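Local coordinates for uncharacterized protein (Legionella pneumophila subsp. pneumophila, PDB 5L0L) that is of unknown function but contains a HIT-related domain, which makes up most of this piece of a longer, probably membrane-anchored protein, at residues I17-A22 against I52-N57; A27-R32 against A83-Q88; Q98-G103 against F156-K161. All coordinates share one frame; numbering follows the deposited sequence.

Contact 1: residues I17-A22 against I52-N57; sequences IDYTRA and IIRYLN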
loop_
_atom_site.group_PDB
_atom_site.type_symbol
_atom_site.label_atom_id
_atom_site.label_comp_id
_atom_site.label_asym_id
_atom_site.label_seq_id
_atom_site.Cartn_x
_atom_site.Cartn_y
_atom_site.Cartn_z
ATOM N N ILE A 17 -8.689 -18.403 -10.256
ATOM C CA ILE A 17 -7.879 -19.612 -10.173
ATOM C C ILE A 17 -7.068 -19.740 -11.456
ATOM O O ILE A 17 -5.847 -19.906 -11.389
ATOM C CB ILE A 17 -8.754 -20.871 -9.886
ATOM C CG1 ILE A 17 -9.458 -20.708 -8.518
ATOM C CG2 ILE A 17 -7.909 -22.157 -9.940
ATOM C CD1 ILE A 17 -10.402 -21.829 -8.131
ATOM N N ASP A 18 -7.735 -19.631 -12.612
ATOM C CA ASP A 18 -7.058 -19.657 -13.926
ATOM C C ASP A 18 -6.557 -18.239 -14.236
ATOM O O ASP A 18 -6.968 -17.600 -15.224
ATOM C CB ASP A 18 -7.998 -20.190 -15.021
ATOM C CG ASP A 18 -7.285 -20.440 -16.364
ATOM O OD1 ASP A 18 -6.029 -20.426 -16.436
ATOM O OD2 ASP A 18 -8.003 -20.639 -17.365
ATOM N N TYR A 19 -5.660 -17.762 -13.379
ATOM C CA TYR A 19 -5.266 -16.340 -13.398
ATOM C C TYR A 19 -4.420 -15.917 -14.587
ATOM O O TYR A 19 -4.371 -14.694 -14.889
ATOM C CB TYR A 19 -4.552 -15.949 -12.102
ATOM C CG TYR A 19 -3.132 -16.467 -11.962
ATOM C CD1 TYR A 19 -2.855 -17.719 -11.396
ATOM C CD2 TYR A 19 -2.060 -15.674 -12.364
ATOM C CE1 TYR A 19 -1.544 -18.166 -11.265
ATOM C CE2 TYR A 19 -0.767 -16.112 -12.242
ATOM C CZ TYR A 19 -0.505 -17.347 -11.688
ATOM O OH TYR A 19 0.806 -17.730 -11.587
ATOM N N THR A 20 -3.760 -16.890 -15.250
ATOM C CA THR A 20 -2.879 -16.570 -16.409
ATOM C C THR A 20 -3.622 -16.459 -17.729
ATOM O O THR A 20 -3.037 -15.952 -18.684
ATOM C CB THR A 20 -1.710 -17.582 -16.638
ATOM O OG1 THR A 20 -2.237 -18.839 -17.091
ATOM C CG2 THR A 20 -0.863 -17.779 -15.370
ATOM N N ARG A 21 -4.886 -16.900 -17.781
ATOM C CA ARG A 21 -5.660 -16.939 -19.039
ATOM C C ARG A 21 -5.859 -15.572 -19.679
ATOM O O ARG A 21 -5.920 -15.474 -20.902
ATOM C CB ARG A 21 -7.044 -17.600 -18.835
ATOM C CG ARG A 21 -7.828 -17.852 -20.133
ATOM C CD ARG A 21 -9.191 -18.489 -19.872
ATOM N NE ARG A 21 -9.993 -17.678 -18.933
ATOM C CZ ARG A 21 -10.594 -18.103 -17.809
ATOM N NH1 ARG A 21 -11.279 -17.223 -17.066
ATOM N NH2 ARG A 21 -10.556 -19.384 -17.419
ATOM N N ALA A 22 -5.943 -14.517 -18.869
ATOM C CA ALA A 22 -6.016 -13.150 -19.400
ATOM C C ALA A 22 -4.777 -12.742 -20.210
ATOM O O ALA A 22 -4.839 -11.757 -20.954
ATOM C CB ALA A 22 -6.287 -12.150 -18.277
ATOM N N ILE A 52 -1.106 -6.193 -10.484
ATOM C CA ILE A 52 -1.710 -6.817 -9.294
ATOM C C ILE A 52 -0.691 -7.828 -8.772
ATOM O O ILE A 52 -0.152 -8.637 -9.535
ATOM C CB ILE A 52 -3.003 -7.546 -9.637
ATOM C CG1 ILE A 52 -4.009 -6.592 -10.303
ATOM C CG2 ILE A 52 -3.623 -8.193 -8.384
ATOM C CD1 ILE A 52 -5.164 -7.304 -10.990
ATOM N N ILE A 53 -0.414 -7.758 -7.480
ATOM C CA ILE A 53 0.434 -8.703 -6.798
ATOM C C ILE A 53 -0.514 -9.474 -5.908
ATOM O O ILE A 53 -1.224 -8.859 -5.085
ATOM C CB ILE A 53 1.492 -7.993 -5.940
ATOM C CG1 ILE A 53 2.338 -7.076 -6.826
ATOM C CG2 ILE A 53 2.338 -9.036 -5.179
ATOM C CD1 ILE A 53 3.414 -6.309 -6.080
ATOM N N ARG A 54 -0.557 -10.798 -6.107
ATOM C CA ARG A 54 -1.553 -11.641 -5.484
ATOM C C ARG A 54 -0.939 -12.872 -4.820
ATOM O O ARG A 54 -0.051 -13.521 -5.374
ATOM C CB ARG A 54 -2.620 -12.038 -6.515
ATOM C CG ARG A 54 -3.627 -13.090 -6.053
ATOM C CD ARG A 54 -3.148 -14.466 -6.403
ATOM N NE ARG A 54 -4.139 -15.523 -6.122
ATOM C CZ ARG A 54 -5.028 -16.012 -6.999
ATOM N NH1 ARG A 54 -5.117 -15.568 -8.255
ATOM N NH2 ARG A 54 -5.835 -16.974 -6.601
ATOM N N TYR A 55 -1.427 -13.177 -3.624
ATOM C CA TYR A 55 -0.973 -14.359 -2.899
ATOM C C TYR A 55 -1.728 -15.554 -3.457
ATOM O O TYR A 55 -2.959 -15.581 -3.404
ATOM C CB TYR A 55 -1.307 -14.181 -1.417
ATOM C CG TYR A 55 -1.047 -15.385 -0.549
ATOM C CD1 TYR A 55 0.157 -16.072 -0.614
ATOM C CD2 TYR A 55 -2.000 -15.795 0.392
ATOM C CE1 TYR A 55 0.389 -17.188 0.212
ATOM C CE2 TYR A 55 -1.764 -16.892 1.226
ATOM C CZ TYR A 55 -0.575 -17.591 1.107
ATOM O OH TYR A 55 -0.328 -18.686 1.957
ATOM N N LEU A 56 -0.990 -16.521 -3.981
ATOM C CA LEU A 56 -1.566 -17.732 -4.551
ATOM C C LEU A 56 -1.859 -18.775 -3.470
ATOM O O LEU A 56 -2.993 -19.192 -3.299
ATOM C CB LEU A 56 -0.612 -18.329 -5.604
ATOM C CG LEU A 56 -0.309 -17.470 -6.821
ATOM C CD1 LEU A 56 0.949 -17.953 -7.567
ATOM C CD2 LEU A 56 -1.515 -17.468 -7.739
ATOM N N ASN A 57 -0.819 -19.184 -2.769
ATOM C CA ASN A 57 -0.909 -20.283 -1.806
ATOM C C ASN A 57 0.397 -20.477 -1.064
ATOM O O ASN A 57 1.429 -19.902 -1.414
ATOM C CB ASN A 57 -1.263 -21.596 -2.540
ATOM C CG ASN A 57 -0.144 -22.080 -3.435
ATOM O OD1 ASN A 57 0.313 -21.375 -4.328
ATOM N ND2 ASN A 57 0.296 -23.301 -3.213
#
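Tyr19 reaches from a turn to Arg54 and Leu56 of strand 51-58. That strand belongs to the six-stranded antiparallel sheet of the HIT-related domain. The turn is a type I beta turn from Asp18 to Arg21, in the loop between strands 3-5 and 25-31. All three side chains leave their backbones toward the opposing segment.

Tyr19 and Leu56 cross at about a right angle. The CD2 branch of Leu56 comes obliquely to the ring, with Tyr19 CE1 at 3.6 Å from Leu56 CD2. The other branch, CD1, lies near the phenol end, 4.0 Å from Tyr19 OH. CG of Tyr19 stands between its own backbone N and carbonyl carbon (chi1 74°), which directs the ring at the strand. Thr20 CG2 covers part of one ring face, toward the rim.

Arg54 approaches at the root of the tyrosine. Its NH1 is 3.9 Å from Tyr19 CB. Leu56 CD2 also lies over the rim of one guanidinium face, so this methyl packs against both Arg54 and Tyr19. The arginine chain bends at chi2 (-91°) and brings NE back to its own strand. Arg54 NE donates to Tyr55 O at 3.0 Å. The oxygen lies in the guanidinium plane, while the donor stands well above the carbonyl plane. A second bond, from Arg54 NH2 to Ser16 O, ties the group to the chain just before the turn. Bonds to its own strand and to the chain before the turn should limit its rotation.

A classic beta bulge, with Leu56 and Asn57 both facing His36, marks this part of the strand. On the far side of the turn a salt bridge links its first and last residues, Arg21 NH2 standing 2.8 Å from Asp18 OD2.

Contact 2: residues A27-R32 against A83-Q88; sequences AVITVR and ASLMTQ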
loop_
_atom_site.group_PDB
_atom_site.type_symbol
_atom_site.label_atom_id
_atom_site.label_comp_id
_atom_site.label_asym_id
_atom_site.label_seq_id
_atom_site.Cartn_x
_atom_site.Cartn_y
_atom_site.Cartn_z
ATOM N N ALA A 27 5.303 -12.729 -13.658
ATOM C CA ALA A 27 6.158 -13.660 -12.868
ATOM C C ALA A 27 5.423 -14.308 -11.731
ATOM O O ALA A 27 4.373 -13.829 -11.298
ATOM C CB ALA A 27 7.398 -12.938 -12.322
ATOM N N VAL A 28 6.011 -15.405 -11.229
ATOM C CA VAL A 28 5.671 -15.948 -9.938
ATOM C C VAL A 28 6.893 -15.783 -9.028
ATOM O O VAL A 28 8.038 -16.026 -9.436
ATOM C CB VAL A 28 5.206 -17.421 -10.030
ATOM C CG1 VAL A 28 5.036 -18.041 -8.657
ATOM C CG2 VAL A 28 3.884 -17.519 -10.800
ATOM N N ILE A 29 6.636 -15.368 -7.793
ATOM C CA ILE A 29 7.675 -15.048 -6.816
ATOM C C ILE A 29 7.365 -15.814 -5.528
ATOM O O ILE A 29 6.248 -15.723 -5.014
ATOM C CB ILE A 29 7.775 -13.535 -6.584
ATOM C CG1 ILE A 29 7.897 -12.857 -7.975
ATOM C CG2 ILE A 29 8.905 -13.223 -5.592
ATOM C CD1 ILE A 29 8.198 -11.378 -8.077
ATOM N N THR A 30 8.359 -16.578 -5.047
ATOM C CA THR A 30 8.218 -17.396 -3.836
ATOM C C THR A 30 9.049 -16.774 -2.727
ATOM O O THR A 30 10.212 -16.421 -2.943
ATOM C CB THR A 30 8.651 -18.844 -4.065
ATOM O OG1 THR A 30 7.793 -19.428 -5.047
ATOM C CG2 THR A 30 8.532 -19.664 -2.758
ATOM N N VAL A 31 8.424 -16.610 -1.561
ATOM C CA VAL A 31 9.021 -15.952 -0.417
ATOM C C VAL A 31 9.355 -17.017 0.654
ATOM O O VAL A 31 8.469 -17.783 1.049
ATOM C CB VAL A 31 8.065 -14.926 0.214
ATOM C CG1 VAL A 31 8.697 -14.272 1.438
ATOM C CG2 VAL A 31 7.711 -13.851 -0.807
ATOM N N ARG A 32 10.637 -17.069 1.044
ATOM C CA ARG A 32 11.140 -17.928 2.146
ATOM C C ARG A 32 10.803 -19.375 1.878
ATOM O O ARG A 32 10.380 -20.099 2.777
ATOM C CB ARG A 32 10.570 -17.471 3.506
ATOM C CG ARG A 32 11.074 -16.101 3.945
ATOM C CD ARG A 32 10.253 -15.437 5.060
ATOM N NE ARG A 32 10.836 -14.112 5.300
ATOM C CZ ARG A 32 10.354 -12.926 4.891
ATOM N NH1 ARG A 32 9.162 -12.795 4.290
ATOM N NH2 ARG A 32 11.063 -11.820 5.159
ATOM N N ALA A 83 5.948 -6.712 -3.044
ATOM C CA ALA A 83 5.727 -5.301 -3.364
ATOM C C ALA A 83 7.026 -4.480 -3.325
ATOM O O ALA A 83 7.314 -3.727 -4.257
ATOM C CB ALA A 83 4.625 -4.694 -2.489
ATOM N N SER A 84 7.834 -4.646 -2.280
ATOM C CA SER A 84 9.112 -3.923 -2.177
ATOM C C SER A 84 10.007 -4.188 -3.385
ATOM O O SER A 84 10.602 -3.249 -3.938
ATOM C CB SER A 84 9.840 -4.313 -0.893
ATOM O OG SER A 84 9.059 -3.945 0.238
ATOM N N LEU A 85 10.074 -5.448 -3.808
ATOM C CA LEU A 85 10.823 -5.839 -5.024
ATOM C C LEU A 85 10.270 -5.102 -6.260
ATOM O O LEU A 85 11.006 -4.454 -6.991
ATOM C CB LEU A 85 10.738 -7.358 -5.244
ATOM C CG LEU A 85 11.229 -7.894 -6.595
ATOM C CD1 LEU A 85 12.663 -7.509 -6.809
ATOM C CD2 LEU A 85 11.055 -9.411 -6.697
HETATM N N MSE A 86 8.954 -5.194 -6.463
HETATM C CA MSE A 86 8.351 -4.610 -7.660
HETATM C C MSE A 86 8.470 -3.114 -7.722
HETATM O O MSE A 86 8.494 -2.561 -8.820
HETATM C CB MSE A 86 6.899 -5.036 -7.881
HETATM C CG MSE A 86 6.714 -6.524 -8.104
HETATM SE SE MSE A 86 7.799 -7.235 -9.591
HETATM C CE MSE A 86 7.171 -6.043 -10.993
ATOM N N THR A 87 8.533 -2.416 -6.575
ATOM C CA THR A 87 8.761 -0.969 -6.634
ATOM C C THR A 87 10.009 -0.572 -7.460
ATOM O O THR A 87 10.018 0.483 -8.104
ATOM C CB THR A 87 8.901 -0.290 -5.259
ATOM O OG1 THR A 87 10.089 -0.760 -4.599
ATOM C CG2 THR A 87 7.640 -0.516 -4.381
ATOM N N GLN A 88 11.028 -1.440 -7.463
ATOM C CA GLN A 88 12.263 -1.147 -8.179
ATOM C C GLN A 88 12.107 -1.191 -9.696
ATOM O O GLN A 88 12.843 -0.492 -10.403
ATOM C CB GLN A 88 13.399 -2.046 -7.682
ATOM C CG GLN A 88 13.628 -1.902 -6.159
ATOM C CD GLN A 88 13.836 -0.466 -5.725
ATOM O OE1 GLN A 88 14.867 0.151 -6.047
ATOM N NE2 GLN A 88 12.842 0.107 -5.037
#
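Ile29 overlaps Leu85 through one methyl on each side, with Ile29 CD1 3.7 Å from Leu85 CD2. Ile29 is on strand 25-31 of the antiparallel sheet, and Leu85 is on helix 73-92, which packs on that sheet. This is helix-on-sheet packing in the core of the HIT-related domain. The two residues are also the nearest pair along the backbones, with Ile29 CA 9.9 Å from Leu85 CA. The side chains of Ile29, Leu85 and Met86 bridge that distance.

The isoleucine and leucine meet at a slant. Ile29 carries CG1 beside its backbone N, and the chain then runs on extended (chi2 -172°), so CD1 becomes the leading atom. Leu85 offers only its CD2 branch to the isoleucine. The next helix residue, Met86, is a selenomethionine. Its chain is coiled, with all three torsions near -60°, and the selenium rather than the terminal methyl comes nearest. Met86 SE is 4.4 Å from Ile29 CD1, a looser touch than that of Leu85.

The polar groups of the helix segment are kept apart from this contact. Thr87 OG1 donates to Ser84 O at 2.6 Å. Gln88 NE2 in turn donates to Thr87 OG1 at 2.9 Å, close to the amide plane. Ser84, Thr87 and Gln88 pack on the second subunit. Helix 176-194 adds Leu190 beside Met86 and Tyr193 beside Leu85, while Val39 of strand 35-41 flanks Ile29.

No hydrogen bond or charge pair links the two segments; the nearby salt bridge of Arg32 is to Asp81, one turn before Leu85 in the helix. The contact rests on dispersion and on the burial of apolar surface, so it probably depends on the fit of shapes rather than on directed bonds.

Contact 3: residues Q98-G103 against F156-K161; sequences QFSQLG and FDLIAK. With SO4 (sulfate ion), chain C.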
loop_
_atom_site.group_PDB
_atom_site.type_symbol
_atom_site.label_atom_id
_atom_site.label_comp_id
_atom_site.label_asym_id
_atom_site.label_seq_id
_atom_site.Cartn_x
_atom_site.Cartn_y
_atom_site.Cartn_z
ATOM N N GLN A 98 3.374 4.114 -6.670
ATOM C CA GLN A 98 2.270 4.136 -5.709
ATOM C C GLN A 98 1.698 2.736 -5.598
ATOM O O GLN A 98 1.771 1.926 -6.549
ATOM C CB GLN A 98 1.177 5.126 -6.127
ATOM C CG GLN A 98 1.700 6.560 -6.160
ATOM C CD GLN A 98 0.623 7.601 -6.413
ATOM O OE1 GLN A 98 -0.398 7.342 -7.066
ATOM N NE2 GLN A 98 0.856 8.796 -5.894
ATOM N N PHE A 99 1.140 2.405 -4.438
ATOM C CA PHE A 99 0.469 1.128 -4.274
ATOM C C PHE A 99 -0.619 1.174 -3.206
ATOM O O PHE A 99 -0.559 2.026 -2.293
ATOM C CB PHE A 99 1.467 -0.053 -4.007
ATOM C CG PHE A 99 2.373 0.118 -2.814
ATOM C CD1 PHE A 99 1.959 -0.257 -1.539
ATOM C CD2 PHE A 99 3.654 0.615 -2.967
ATOM C CE1 PHE A 99 2.791 -0.110 -0.454
ATOM C CE2 PHE A 99 4.502 0.761 -1.879
ATOM C CZ PHE A 99 4.061 0.407 -0.626
ATOM N N SER A 100 -1.591 0.268 -3.327
ATOM C CA SER A 100 -2.700 0.184 -2.367
ATOM C C SER A 100 -3.140 -1.260 -2.185
ATOM O O SER A 100 -3.328 -1.988 -3.182
ATOM C CB SER A 100 -3.930 0.976 -2.829
ATOM O OG SER A 100 -3.742 2.377 -2.958
ATOM N N GLN A 101 -3.325 -1.668 -0.925
ATOM C CA GLN A 101 -4.070 -2.885 -0.583
ATOM C C GLN A 101 -5.461 -2.466 -0.119
ATOM O O GLN A 101 -5.620 -1.727 0.882
ATOM C CB GLN A 101 -3.368 -3.658 0.520
ATOM C CG GLN A 101 -4.165 -4.892 0.991
ATOM C CD GLN A 101 -3.380 -5.780 1.921
ATOM O OE1 GLN A 101 -3.842 -6.066 3.062
ATOM N NE2 GLN A 101 -2.204 -6.095 1.561
ATOM N N LEU A 102 -6.471 -2.864 -0.882
ATOM C CA LEU A 102 -7.835 -2.389 -0.663
ATOM C C LEU A 102 -8.757 -3.574 -0.457
ATOM O O LEU A 102 -9.072 -3.911 0.680
ATOM C CB LEU A 102 -8.289 -1.455 -1.794
ATOM C CG LEU A 102 -7.466 -0.203 -2.040
ATOM C CD1 LEU A 102 -8.109 0.667 -3.134
ATOM C CD2 LEU A 102 -7.239 0.659 -0.811
ATOM N N GLY A 103 -9.177 -4.217 -1.539
ATOM C CA GLY A 103 -10.169 -5.295 -1.452
ATOM C C GLY A 103 -11.625 -4.860 -1.473
ATOM O O GLY A 103 -12.499 -5.703 -1.196
ATOM N N PHE A 156 -5.064 9.059 -8.041
ATOM C CA PHE A 156 -5.293 7.983 -9.008
ATOM C C PHE A 156 -6.432 7.105 -8.488
ATOM O O PHE A 156 -6.331 6.533 -7.397
ATOM C CB PHE A 156 -4.015 7.168 -9.170
ATOM C CG PHE A 156 -4.038 6.185 -10.320
ATOM C CD1 PHE A 156 -4.862 5.072 -10.295
ATOM C CD2 PHE A 156 -3.199 6.357 -11.408
ATOM C CE1 PHE A 156 -4.861 4.138 -11.347
ATOM C CE2 PHE A 156 -3.199 5.441 -12.452
ATOM C CZ PHE A 156 -4.008 4.333 -12.420
ATOM N N ASP A 157 -7.547 7.043 -9.206
ATOM C CA ASP A 157 -8.696 6.274 -8.734
ATOM C C ASP A 157 -8.610 4.859 -9.287
ATOM O O ASP A 157 -8.643 4.671 -10.504
ATOM C CB ASP A 157 -10.027 6.935 -9.134
ATOM C CG ASP A 157 -11.189 6.429 -8.292
ATOM O OD1 ASP A 157 -11.417 5.187 -8.157
ATOM O OD2 ASP A 157 -11.888 7.276 -7.694
ATOM N N LEU A 158 -8.485 3.866 -8.395
ATOM C CA LEU A 158 -8.363 2.467 -8.810
ATOM C C LEU A 158 -9.681 1.840 -9.283
ATOM O O LEU A 158 -9.647 0.745 -9.850
ATOM C CB LEU A 158 -7.718 1.600 -7.714
ATOM C CG LEU A 158 -6.267 1.980 -7.412
ATOM C CD1 LEU A 158 -5.803 1.294 -6.143
ATOM C CD2 LEU A 158 -5.288 1.672 -8.553
ATOM N N ILE A 159 -10.797 2.538 -9.048
ATOM C CA ILE A 159 -12.127 2.236 -9.561
ATOM C C ILE A 159 -12.769 1.159 -8.699
ATOM O O ILE A 159 -12.385 -0.006 -8.776
ATOM C CB ILE A 159 -12.202 1.773 -11.047
ATOM C CG1 ILE A 159 -11.410 2.650 -11.995
ATOM C CG2 ILE A 159 -13.677 1.754 -11.509
ATOM C CD1 ILE A 159 -11.756 4.127 -11.970
ATOM N N ALA A 160 -13.702 1.538 -7.842
ATOM C CA ALA A 160 -14.485 0.583 -7.067
ATOM C C ALA A 160 -15.745 0.233 -7.865
ATOM O O ALA A 160 -16.315 1.107 -8.506
ATOM C CB ALA A 160 -14.864 1.211 -5.726
ATOM N N LYS A 161 -16.162 -1.027 -7.853
ATOM C CA LYS A 161 -17.438 -1.429 -8.496
ATOM C C LYS A 161 -18.646 -0.740 -7.875
ATOM O O LYS A 161 -19.569 -0.338 -8.572
ATOM C CB LYS A 161 -17.634 -2.941 -8.402
ATOM C CG LYS A 161 -16.720 -3.661 -9.355
ATOM C CD LYS A 161 -16.832 -5.178 -9.296
ATOM C CE LYS A 161 -15.639 -5.754 -10.048
ATOM N NZ LYS A 161 -15.881 -7.108 -10.611
HETATM S S SO4 C . -9.829 -4.394 -5.164
HETATM O O1 SO4 C . -9.455 -5.545 -6.038
HETATM O O2 SO4 C . -11.091 -4.840 -4.586
HETATM O O3 SO4 C . -8.655 -4.332 -4.302
HETATM O O4 SO4 C . -9.961 -3.407 -6.245
HETATM O O HOH W 1 -2.949 8.384 -6.036
#
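An apolar contact with a water bridge at one end joins Ser100 and Leu102 to Leu158. It links strand 96-101, outermost in this chain's sheet, and the loop residues after it to the long loop between strand 128-134 and helix 176-194.

A single methyl, Leu158 CD1, does most of the work. It lies 3.8 Å from Ser100 CB and also 3.8 Å from Leu102 CD1. The two leucines meet at an angle. In the loop, Asp157 OD1 accepts from Ile159 N at 2.9 Å through its anti lone pair. This Asx turn brackets Leu158.

At the other end, Gln98 OE1 comes to 4.2 Å from Phe156 CB, while the Phe156 ring leads away and meets Trp132. A water donates to Gln98 OE1 and accepts from Phe156 N. Gln98 OE1 also accepts from Trp132 and Arg134, while Gln98 NE2 and Ser100 OG bond to Leu102 and Ser100 of the second subunit.

Beyond Leu102, Gly103 N donates to O3 of a sulfate ion at 2.8 Å. The ion, probably from the crystallisation liquor, is also held by Asn105 N, His128 NE2 and His130 NE2. His128 and His130, with one residue between them in strand 128-134, and the bound sulfate are consistent with the phosphate-binding site of HIT proteins.

The loop packs over strands 96-101 and 128-134, with Leu158 resting on Trp132. At Phe99 to Gln101 strand 96-101 pairs antiparallel with a strand of the second subunit, and the sheet continues across the interface.

From the N terminus, contact 1 closes the span from the turn at 17-22 to strand 51-58. Contact 2 closes the span from strand 25-31 to helix 73-92, so the two cross along the sequence. They also touch in space, where Ile53 packs on Ala83 and Met86, and Tyr19 on Val28. Contact 3 follows in series and closes the span from strand 96-101 to the loop at 156-161. It touches contact 2 through Thr87 and Phe99 but lies on the other side of the chain's centre. Both of these also touch the second subunit. All three reach the same sheet: contact 1 adds a turn, contact 2 a helix, and contact 3 a long loop.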